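Local atomic coordinates of probable mannosyltransferase KTR4 (Saccharomyces cerevisiae, PDB entry 5A07), a protein that is a probable mannosyltransferase of the GT-A fold, with guanosine-5'-diphosphate and a manganese ion bound in its pocket. Residues B[163-168]-B[223-228]; B[327-332]-B[356-361]; B[258-263]-B[404-409]; B[77-82]-B[429-434]. One frame throughout, in Å; residues are numbered along the deposited sequence.

Contact 1: residues B[163-168]-B[223-228]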
# COMPACT_ATOMS: atom_id res chain seq x y z
N VAL B 163 17.48 -10.42 -14.64
CA VAL B 163 16.30 -10.98 -15.38
C VAL B 163 15.16 -9.98 -15.43
O VAL B 163 14.81 -9.37 -14.37
CB VAL B 163 15.86 -12.26 -14.70
CG1 VAL B 163 14.56 -12.80 -15.31
CG2 VAL B 163 17.01 -13.23 -14.80
N VAL B 164 14.65 -9.71 -16.66
CA VAL B 164 13.51 -8.90 -16.89
C VAL B 164 12.44 -9.66 -17.70
O VAL B 164 12.79 -10.34 -18.64
CB VAL B 164 13.86 -7.59 -17.57
CG1 VAL B 164 14.86 -6.80 -16.70
CG2 VAL B 164 14.54 -7.85 -18.91
N GLU B 165 11.18 -9.58 -17.31
CA GLU B 165 10.10 -10.18 -18.10
C GLU B 165 9.04 -9.17 -18.35
O GLU B 165 8.78 -8.29 -17.50
CB GLU B 165 9.54 -11.42 -17.38
CG GLU B 165 10.56 -12.56 -17.24
CD GLU B 165 10.03 -13.85 -16.58
OE1 GLU B 165 8.95 -13.82 -15.92
OE2 GLU B 165 10.78 -14.85 -16.60
N PHE B 166 8.47 -9.22 -19.54
CA PHE B 166 7.44 -8.28 -19.98
C PHE B 166 6.19 -8.99 -20.35
O PHE B 166 6.26 -9.95 -21.15
CB PHE B 166 7.92 -7.53 -21.24
CG PHE B 166 9.23 -6.77 -21.03
CD1 PHE B 166 10.46 -7.41 -21.23
CD2 PHE B 166 9.24 -5.46 -20.56
CE1 PHE B 166 11.66 -6.75 -21.02
CE2 PHE B 166 10.42 -4.80 -20.33
CZ PHE B 166 11.63 -5.44 -20.53
N GLY B 167 5.07 -8.54 -19.83
CA GLY B 167 3.79 -9.17 -20.11
C GLY B 167 2.71 -8.21 -20.45
O GLY B 167 2.60 -7.09 -19.92
N THR B 168 1.82 -8.67 -21.33
CA THR B 168 0.64 -7.93 -21.62
C THR B 168 -0.58 -8.44 -20.83
O THR B 168 -0.70 -9.57 -20.62
CB THR B 168 0.30 -8.04 -23.13
OG1 THR B 168 1.49 -7.75 -23.85
CG2 THR B 168 -0.76 -7.03 -23.52
N SER B 223 2.61 -16.15 -11.55
CA SER B 223 2.12 -17.43 -10.91
C SER B 223 3.30 -18.05 -10.18
O SER B 223 3.14 -18.72 -9.23
CB SER B 223 1.54 -18.40 -11.97
OG SER B 223 2.63 -18.99 -12.72
N LYS B 224 4.54 -17.84 -10.64
CA LYS B 224 5.68 -18.46 -9.99
C LYS B 224 6.24 -17.70 -8.77
O LYS B 224 7.27 -18.08 -8.22
CB LYS B 224 6.80 -18.64 -11.03
CG LYS B 224 7.31 -17.36 -11.74
CD LYS B 224 8.39 -17.66 -12.80
CE LYS B 224 8.76 -16.43 -13.60
NZ LYS B 224 7.69 -15.87 -14.47
N TYR B 225 5.67 -16.57 -8.40
CA TYR B 225 6.24 -15.78 -7.28
C TYR B 225 5.31 -15.80 -6.06
O TYR B 225 4.10 -15.75 -6.22
CB TYR B 225 6.48 -14.34 -7.71
CG TYR B 225 7.47 -14.15 -8.81
CD1 TYR B 225 8.77 -14.48 -8.65
CD2 TYR B 225 7.07 -13.73 -10.04
CE1 TYR B 225 9.70 -14.29 -9.65
CE2 TYR B 225 7.96 -13.54 -11.07
CZ TYR B 225 9.28 -13.81 -10.87
OH TYR B 225 10.14 -13.63 -11.92
N LYS B 226 5.93 -15.73 -4.88
CA LYS B 226 5.24 -15.54 -3.62
C LYS B 226 5.19 -14.04 -3.20
O LYS B 226 4.23 -13.60 -2.55
CB LYS B 226 5.96 -16.36 -2.52
CG LYS B 226 5.33 -16.22 -1.13
CD LYS B 226 5.95 -17.20 -0.17
CE LYS B 226 5.52 -16.98 1.27
NZ LYS B 226 4.07 -16.99 1.48
N TYR B 227 6.22 -13.27 -3.60
CA TYR B 227 6.35 -11.86 -3.14
C TYR B 227 6.48 -10.94 -4.31
O TYR B 227 7.16 -11.31 -5.29
CB TYR B 227 7.58 -11.70 -2.32
CG TYR B 227 7.56 -12.40 -1.00
CD1 TYR B 227 6.80 -11.91 0.07
CD2 TYR B 227 8.22 -13.60 -0.82
CE1 TYR B 227 6.75 -12.55 1.27
CE2 TYR B 227 8.17 -14.24 0.41
CZ TYR B 227 7.46 -13.71 1.46
OH TYR B 227 7.39 -14.38 2.71
N VAL B 228 5.94 -9.72 -4.15
CA VAL B 228 6.18 -8.67 -5.12
C VAL B 228 6.63 -7.46 -4.33
O VAL B 228 6.16 -7.23 -3.19
CB VAL B 228 4.99 -8.28 -6.04
CG1 VAL B 228 4.48 -9.47 -6.91
CG2 VAL B 228 3.89 -7.72 -5.25
O HOH W 1 9.60 -12.21 -13.86
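E165, on strand 164-168, and K224, in the turn leading into strand 227-230, have CA atoms 12.4 Å apart, the nearest pair of the two segments, so the backbones stay well separated and long side chains bridge the gap. The two chains reach for each other from opposite directions. The glutamate is extended beyond CG, and its OE1 takes a salt bridge from K224 NZ at 2.8 Å. NZ uses the syn lone pair of OE1, the one on the side of OE2, but E165 OE2 stays 3.9 Å from K224 NZ, which makes the grip one-sided. K224 puts CG between its backbone N and carbonyl carbon (chi1 58°), the crowded position, and CG lies 3.9 Å above the centre of one face of the Y225 ring. A final bend at chi4 (-66°) then brings NZ round to the acid, and NZ also donates to L221 O. Beside this bridge runs a second, water-mediated link: water 1 lies in the plane of the Y225 ring, at its edge, its oxygen 2.5 Å from Y225 OH, and gives a weak bond of 2.7 Å to E165 OE1. The carboxylate oxygen is thus approached by both an ammonium and a water at the protein surface. Strands 164-168, 138-142, 105-110 and 227-230 follow one another in parallel across the sheet, and the contact spans their N-terminal ends, with Y225 resting on P137 and T106. The pocket residues L110, N142 and E232 lie at or beyond the other ends, while V164 and F166 pack on helix 148-156.

Contact 2: residues B[327-332]-B[356-361]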
# COMPACT_ATOMS: atom_id res chain seq x y z
N ASP B 327 0.40 -14.91 -1.25
CA ASP B 327 -0.45 -15.94 -0.58
C ASP B 327 -1.63 -15.28 0.15
O ASP B 327 -2.69 -15.87 0.22
CB ASP B 327 0.32 -16.69 0.48
CG ASP B 327 1.35 -17.66 -0.08
OD1 ASP B 327 1.52 -17.80 -1.27
OD2 ASP B 327 1.97 -18.39 0.73
N PHE B 328 -1.46 -14.07 0.71
CA PHE B 328 -2.59 -13.42 1.29
C PHE B 328 -3.66 -13.03 0.26
O PHE B 328 -4.85 -13.25 0.44
CB PHE B 328 -2.16 -12.21 2.19
CG PHE B 328 -3.31 -11.48 2.73
CD1 PHE B 328 -4.14 -12.04 3.71
CD2 PHE B 328 -3.64 -10.23 2.24
CE1 PHE B 328 -5.25 -11.36 4.19
CE2 PHE B 328 -4.75 -9.55 2.73
CZ PHE B 328 -5.55 -10.12 3.73
N LEU B 329 -3.23 -12.44 -0.86
CA LEU B 329 -4.16 -11.98 -1.87
C LEU B 329 -4.88 -13.19 -2.53
O LEU B 329 -5.96 -13.05 -3.05
CB LEU B 329 -3.43 -11.21 -2.96
CG LEU B 329 -2.63 -9.96 -2.50
CD1 LEU B 329 -2.18 -9.13 -3.66
CD2 LEU B 329 -3.43 -9.13 -1.55
N ARG B 330 -4.17 -14.29 -2.60
CA ARG B 330 -4.71 -15.51 -3.20
C ARG B 330 -5.64 -16.31 -2.24
O ARG B 330 -6.22 -17.30 -2.67
CB ARG B 330 -3.57 -16.37 -3.67
CG ARG B 330 -2.86 -15.77 -4.89
CD ARG B 330 -1.53 -16.48 -5.16
NE ARG B 330 -0.98 -15.88 -6.39
CZ ARG B 330 0.29 -15.94 -6.76
NH1 ARG B 330 1.16 -16.45 -5.98
NH2 ARG B 330 0.67 -15.37 -7.87
N SER B 331 -5.70 -15.92 -0.97
CA SER B 331 -6.45 -16.61 0.08
C SER B 331 -7.90 -16.33 -0.04
O SER B 331 -8.33 -15.38 -0.68
CB SER B 331 -5.95 -16.16 1.48
OG SER B 331 -6.44 -14.82 1.83
N GLU B 332 -8.71 -17.20 0.57
CA GLU B 332 -10.16 -17.16 0.35
C GLU B 332 -10.77 -15.87 0.78
O GLU B 332 -11.54 -15.27 0.04
CB GLU B 332 -10.84 -18.36 1.06
CG GLU B 332 -12.36 -18.29 0.88
CD GLU B 332 -13.10 -19.34 1.73
OE1 GLU B 332 -12.54 -20.39 2.03
OE2 GLU B 332 -14.23 -19.05 2.17
N PRO B 356 -7.20 1.81 -0.58
CA PRO B 356 -8.19 1.49 0.48
C PRO B 356 -8.71 0.08 0.46
O PRO B 356 -8.96 -0.52 1.50
CB PRO B 356 -9.30 2.56 0.28
CG PRO B 356 -9.11 3.04 -1.16
CD PRO B 356 -7.63 2.93 -1.43
N VAL B 357 -8.89 -0.48 -0.73
CA VAL B 357 -9.34 -1.85 -0.85
C VAL B 357 -8.38 -2.84 -0.29
O VAL B 357 -8.74 -3.73 0.50
CB VAL B 357 -9.66 -2.17 -2.34
CG1 VAL B 357 -9.89 -3.66 -2.58
CG2 VAL B 357 -10.84 -1.33 -2.80
N ARG B 358 -7.11 -2.75 -0.70
CA ARG B 358 -6.07 -3.63 -0.12
C ARG B 358 -6.01 -3.46 1.41
O ARG B 358 -5.86 -4.46 2.15
CB ARG B 358 -4.69 -3.27 -0.73
CG ARG B 358 -3.52 -4.06 -0.19
CD ARG B 358 -3.11 -5.13 -1.15
NE ARG B 358 -2.46 -4.57 -2.33
CZ ARG B 358 -2.91 -4.68 -3.58
NH1 ARG B 358 -4.04 -5.37 -3.84
NH2 ARG B 358 -2.21 -4.15 -4.57
N SER B 359 -6.10 -2.22 1.85
CA SER B 359 -5.90 -1.85 3.27
C SER B 359 -7.07 -2.36 4.15
O SER B 359 -6.83 -2.88 5.23
CB SER B 359 -5.78 -0.34 3.45
OG SER B 359 -4.64 0.15 2.76
N LEU B 360 -8.28 -2.32 3.62
CA LEU B 360 -9.45 -2.88 4.37
C LEU B 360 -9.34 -4.36 4.55
O LEU B 360 -9.53 -4.90 5.64
CB LEU B 360 -10.79 -2.53 3.67
CG LEU B 360 -11.15 -1.10 3.83
CD1 LEU B 360 -12.24 -0.69 2.83
CD2 LEU B 360 -11.67 -0.81 5.21
N ALA B 361 -8.92 -5.04 3.49
CA ALA B 361 -8.71 -6.46 3.56
C ALA B 361 -7.61 -6.83 4.55
O ALA B 361 -7.77 -7.78 5.34
CB ALA B 361 -8.39 -7.04 2.22
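F328 O is gripped twice by S331, from the hydroxyl OG at 2.6 Å and from the backbone N at 3.1 Å. The hydroxyl comes in the carbonyl plane onto a lone pair, at a C=O...OG angle of 141°, and both bonds tie S331 back to F328 O in the turn between helix 326-329 and helix 332-344. S331 holds the N-cap position of the latter helix, yet its hydroxyl is turned back to F328 and makes no capping bond. The F328 side chain, with CG opposite the backbone N (chi1 176°), reaches helix 354-365 ring edge first. F328 CZ stands 3.6 Å from A361 O, which lies near the ring plane, and 4.5 Å from the methyl CB of the same alanine. L329 meets R358 at about a right angle. Its CD2 touches R358 CD at 4.0 Å, while CD1 sits 4.1 Å above one face of the guanidinium, offset toward the rim. R358 bends at chi2 (102°) and chi3, and its polar end is spoken for: NH2 forms a salt bridge to E322, and NH1 bonds to Y212 O and Y334 OH. The buried charge of R358 thus has polar partners in E322, Y212 and Y334, while L329 adds an apolar contact over one face of its guanidinium; the F328 ring edge, with its slightly positive hydrogens, is probably a mildly favourable neighbour for A361 O.

Contact 3: residues B[258-263]-B[404-409]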
# COMPACT_ATOMS: atom_id res chain seq x y z
N PHE B 258 4.91 -1.65 4.20
CA PHE B 258 4.56 -0.34 3.75
C PHE B 258 5.54 0.69 4.31
O PHE B 258 6.29 0.42 5.25
CB PHE B 258 3.11 0.01 4.14
CG PHE B 258 2.92 0.35 5.61
CD1 PHE B 258 2.75 -0.63 6.54
CD2 PHE B 258 2.92 1.65 6.05
CE1 PHE B 258 2.58 -0.32 7.89
CE2 PHE B 258 2.77 1.97 7.39
CZ PHE B 258 2.61 0.97 8.30
N VAL B 259 5.52 1.85 3.70
CA VAL B 259 6.28 3.02 4.17
C VAL B 259 5.47 4.25 4.60
O VAL B 259 5.95 5.04 5.49
CB VAL B 259 7.41 3.48 3.22
CG1 VAL B 259 8.51 2.46 3.09
CG2 VAL B 259 6.89 3.83 1.84
N LEU B 260 4.32 4.46 3.96
CA LEU B 260 3.55 5.64 4.13
C LEU B 260 2.07 5.23 4.37
O LEU B 260 1.61 4.24 3.80
CB LEU B 260 3.66 6.59 2.90
CG LEU B 260 5.04 7.27 2.83
CD1 LEU B 260 5.38 7.83 1.45
CD2 LEU B 260 5.13 8.35 3.91
N ASN B 261 1.34 6.01 5.15
CA ASN B 261 0.01 5.61 5.67
C ASN B 261 -0.81 6.88 5.72
O ASN B 261 -0.48 7.79 6.44
CB ASN B 261 0.29 5.03 7.08
CG ASN B 261 -0.88 4.31 7.68
OD1 ASN B 261 -2.01 4.84 7.78
ND2 ASN B 261 -0.61 3.09 8.15
N LEU B 262 -1.88 6.95 4.93
CA LEU B 262 -2.58 8.16 4.63
C LEU B 262 -4.11 8.03 4.78
O LEU B 262 -4.69 6.97 4.69
CB LEU B 262 -2.35 8.59 3.14
CG LEU B 262 -0.93 8.76 2.60
CD1 LEU B 262 -0.97 9.19 1.12
CD2 LEU B 262 -0.19 9.77 3.43
N TYR B 263 -4.72 9.18 4.87
CA TYR B 263 -6.15 9.34 4.71
C TYR B 263 -6.43 9.38 3.19
O TYR B 263 -5.61 9.87 2.42
CB TYR B 263 -6.65 10.60 5.36
CG TYR B 263 -6.69 10.49 6.86
CD1 TYR B 263 -5.53 10.71 7.62
CD2 TYR B 263 -7.83 10.12 7.51
CE1 TYR B 263 -5.56 10.58 9.02
CE2 TYR B 263 -7.86 9.94 8.93
CZ TYR B 263 -6.71 10.20 9.67
OH TYR B 263 -6.71 10.00 11.06
N GLY B 404 12.25 13.21 8.75
CA GLY B 404 11.00 13.49 9.37
C GLY B 404 10.09 14.42 8.64
O GLY B 404 8.97 14.66 9.06
N LYS B 405 10.54 14.96 7.51
CA LYS B 405 9.66 15.83 6.76
C LYS B 405 8.74 15.07 5.80
O LYS B 405 9.13 14.69 4.69
CB LYS B 405 10.54 16.84 6.00
CG LYS B 405 9.82 18.00 5.36
CD LYS B 405 9.20 18.84 6.46
CE LYS B 405 8.76 20.18 5.87
NZ LYS B 405 8.02 20.95 6.90
N PHE B 406 7.51 14.88 6.23
CA PHE B 406 6.52 14.09 5.57
C PHE B 406 6.12 14.75 4.25
O PHE B 406 5.89 14.09 3.28
CB PHE B 406 5.32 13.99 6.51
CG PHE B 406 4.08 13.45 5.95
CD1 PHE B 406 3.98 12.07 5.58
CD2 PHE B 406 2.97 14.22 5.85
CE1 PHE B 406 2.81 11.54 5.11
CE2 PHE B 406 1.78 13.67 5.37
CZ PHE B 406 1.69 12.32 5.06
N THR B 407 6.01 16.07 4.27
CA THR B 407 5.62 16.83 3.10
C THR B 407 6.04 18.30 3.24
O THR B 407 6.11 18.82 4.35
CB THR B 407 4.09 16.76 2.88
OG1 THR B 407 3.77 17.42 1.67
CG2 THR B 407 3.31 17.41 3.99
N PRO B 408 6.36 18.97 2.13
CA PRO B 408 6.73 20.38 2.24
C PRO B 408 5.53 21.32 2.44
O PRO B 408 5.73 22.48 2.79
CB PRO B 408 7.44 20.66 0.91
CG PRO B 408 6.86 19.68 -0.08
CD PRO B 408 6.46 18.46 0.73
N TRP B 409 4.33 20.82 2.19
CA TRP B 409 3.11 21.57 2.27
C TRP B 409 2.34 21.20 3.57
O TRP B 409 1.60 20.22 3.62
CB TRP B 409 2.23 21.31 1.03
CG TRP B 409 2.96 21.35 -0.32
CD1 TRP B 409 2.97 20.36 -1.30
CD2 TRP B 409 3.75 22.40 -0.84
NE1 TRP B 409 3.73 20.77 -2.37
CE2 TRP B 409 4.19 22.02 -2.11
CE3 TRP B 409 4.10 23.65 -0.36
CZ2 TRP B 409 5.00 22.82 -2.88
CZ3 TRP B 409 4.92 24.47 -1.15
CH2 TRP B 409 5.35 24.05 -2.40
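Strand 256-262 of the large mixed sheet of this GT-A protein, a strand with one irregularity along it, meets here the loop between strand 384-386 and helix 418-425, which runs on from the C387-C401 disulfide. L260 and L262 form one wall and F406 is the one residue of 404-409 that touches them. The L262 methyl CD2 lies in the plane of the F406 ring, at its edge, 3.6 Å from CZ and 3.9 Å from CE1. L260 CD2 also stands at the edge near the plane, 4.1 Å from F406 CE1. The ring therefore points its rim at two leucine methyls instead of laying a face on them. Both leucines cross obliquely with the phenylalanine. CG of F406 is opposite the backbone N (chi1 168°), which carries the ring toward the strand although the CA atoms of L260 and F406 remain 9.1 Å apart. No hydrogen bond joins the segments, and all three residues are buried. Next to F406 in the loop, T407 OG1 bonds to P383 O. F406 stacks on Y384, and L260 also touches Y379 and N386, so the cluster also borders strands 379-381 and 384-386 of the small antiparallel sheet. N261 instead packs on helix 418-425, and its backbone bonds to C417, the partner of C315.

Contact 4: residues B[77-82]-B[429-434]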
# COMPACT_ATOMS: atom_id res chain seq x y z
N GLU B 77 6.87 12.58 14.70
CA GLU B 77 8.19 13.12 14.80
C GLU B 77 9.11 12.35 15.75
O GLU B 77 10.28 12.14 15.45
CB GLU B 77 8.10 14.59 15.20
CG GLU B 77 9.44 15.24 15.39
CD GLU B 77 9.36 16.74 15.84
OE1 GLU B 77 9.04 17.62 15.00
OE2 GLU B 77 9.71 17.04 17.00
N GLU B 78 8.56 11.92 16.88
CA GLU B 78 9.35 11.13 17.80
C GLU B 78 9.82 9.87 17.17
O GLU B 78 10.90 9.36 17.51
CB GLU B 78 8.52 10.79 19.05
CG GLU B 78 8.39 12.03 19.95
CD GLU B 78 7.30 11.95 21.05
OE1 GLU B 78 6.47 11.02 21.08
OE2 GLU B 78 7.23 12.91 21.86
N PHE B 79 9.03 9.30 16.26
CA PHE B 79 9.55 8.14 15.59
C PHE B 79 10.55 8.47 14.50
O PHE B 79 11.59 7.85 14.38
CB PHE B 79 8.41 7.23 15.07
CG PHE B 79 7.89 6.28 16.13
CD1 PHE B 79 7.24 6.77 17.22
CD2 PHE B 79 8.11 4.92 16.05
CE1 PHE B 79 6.86 5.94 18.27
CE2 PHE B 79 7.65 4.06 17.04
CZ PHE B 79 7.04 4.59 18.16
N LEU B 80 10.20 9.43 13.65
CA LEU B 80 11.04 9.75 12.49
C LEU B 80 12.37 10.35 12.88
O LEU B 80 13.38 10.11 12.19
CB LEU B 80 10.30 10.63 11.53
CG LEU B 80 9.49 9.94 10.45
CD1 LEU B 80 10.38 9.27 9.39
CD2 LEU B 80 8.54 8.88 11.01
N LEU B 81 12.43 11.05 14.02
CA LEU B 81 13.71 11.57 14.55
C LEU B 81 14.45 10.63 15.39
O LEU B 81 15.59 10.88 15.73
CB LEU B 81 13.56 12.93 15.26
CG LEU B 81 12.87 14.02 14.48
CD1 LEU B 81 12.83 15.29 15.33
CD2 LEU B 81 13.51 14.27 13.12
N GLN B 82 13.96 9.42 15.60
CA GLN B 82 14.77 8.38 16.34
C GLN B 82 15.82 7.84 15.39
O GLN B 82 15.53 7.49 14.23
CB GLN B 82 13.81 7.27 16.78
CG GLN B 82 14.39 6.04 17.46
CD GLN B 82 13.29 4.93 17.70
OE1 GLN B 82 12.05 5.16 17.65
NE2 GLN B 82 13.76 3.73 17.91
N GLU B 429 6.60 -5.64 20.08
CA GLU B 429 7.53 -6.32 19.19
C GLU B 429 7.69 -5.44 17.90
O GLU B 429 8.75 -5.36 17.30
CB GLU B 429 7.03 -7.71 18.86
CG GLU B 429 6.79 -8.61 20.10
CD GLU B 429 5.32 -8.60 20.74
OE1 GLU B 429 4.51 -7.60 20.66
OE2 GLU B 429 4.94 -9.64 21.39
N GLU B 430 6.65 -4.74 17.50
CA GLU B 430 6.77 -3.82 16.32
C GLU B 430 7.46 -2.53 16.74
O GLU B 430 8.35 -2.03 16.07
CB GLU B 430 5.42 -3.52 15.72
CG GLU B 430 4.72 -4.68 15.06
CD GLU B 430 4.14 -5.70 16.09
OE1 GLU B 430 3.34 -5.23 16.91
OE2 GLU B 430 4.48 -6.92 16.02
N LEU B 431 7.05 -1.99 17.87
CA LEU B 431 7.59 -0.73 18.31
C LEU B 431 9.07 -0.85 18.51
O LEU B 431 9.74 0.18 18.32
CB LEU B 431 6.96 -0.23 19.65
CG LEU B 431 5.50 0.09 19.61
CD1 LEU B 431 4.97 0.29 21.04
CD2 LEU B 431 5.25 1.38 18.81
N GLU B 432 9.58 -2.02 18.89
CA GLU B 432 11.01 -2.21 19.17
C GLU B 432 11.83 -2.85 18.07
O GLU B 432 13.00 -3.20 18.21
CB GLU B 432 11.16 -2.92 20.53
CG GLU B 432 10.50 -2.02 21.65
CD GLU B 432 10.52 -2.63 23.09
OE1 GLU B 432 11.31 -3.58 23.34
OE2 GLU B 432 9.77 -2.14 23.98
N MET B 433 11.22 -2.90 16.88
CA MET B 433 11.80 -3.60 15.74
C MET B 433 12.93 -2.74 15.12
O MET B 433 13.81 -3.27 14.47
CB MET B 433 10.68 -3.85 14.76
CG MET B 433 11.05 -4.39 13.47
SD MET B 433 11.77 -5.98 13.56
CE MET B 433 10.26 -6.94 13.49
N TYR B 434 12.92 -1.44 15.34
CA TYR B 434 14.02 -0.56 14.91
C TYR B 434 14.56 0.27 16.03
O TYR B 434 15.65 0.80 15.83
CB TYR B 434 13.57 0.42 13.82
CG TYR B 434 13.24 -0.25 12.51
CD1 TYR B 434 14.21 -0.42 11.51
CD2 TYR B 434 11.91 -0.65 12.22
CE1 TYR B 434 13.91 -1.09 10.30
CE2 TYR B 434 11.60 -1.28 11.00
CZ TYR B 434 12.61 -1.49 10.04
OH TYR B 434 12.24 -2.06 8.83
OXT TYR B 434 13.82 0.46 17.06
O HOH W 2 11.62 1.97 17.79
O HOH W 3 16.50 2.83 17.29
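L431, the last residue of helix 428-431, sends its methyl CD2 to the F79 ring of helix 65-80, 3.7 Å from CZ and 4.0 Å from CE2. The two side chains cross at about a right angle. L431 O receives a bond of 2.6 Å from water 2. At E432 the chain leaves helical geometry, and M433 N closes the turn on E430 O while the M433 backbone also pairs with K88. Y434 ends the chain: its ring leads away from Q82, its OH bonds to H372 NE2, and its carboxylate turns to the glutamine. Q82 is extended, with CG opposite the backbone N (chi1 176°), and its amide nitrogen serves two waters. Q82 NE2 donates to water 2 at 2.8 Å, and that water passes one hydrogen to L431 O and the other to Y434 OXT, also at 2.8 Å. Q82 NE2 donates to water 3 at 2.9 Å, and this water gives to Y434 O at 2.6 Å. Q82 OE1, above one face of F79 toward the rim, accepts from R375. The amide is thus held at both ends, and the terminal carboxylate, probably ionised, is met by donors relayed through water beside an apolar phenylalanine-leucine patch.

Overall arrangement
Contacts 1 and 2 have centres 19 Å apart and touch: K226 NZ forms a salt bridge of 2.6 Å with D327 OD2, and Y225 O probably accepts a bond from R330 NH1 at 3.0 Å. Contacts 3 and 4 make the other pair, with centres 15 Å apart and G404 CA packed 3.6 Å from L80 CB. Contacts 2 and 3 lie on opposite sides of the chain's centre, 23 Å between centres. Both approach the pocket: the side chains of R358 and L262 are each about 10 Å from the bound GDP, and about 13 Å and 11 Å from the manganese ion. Contact 4, joining residues 347 apart, encloses the other three along the chain.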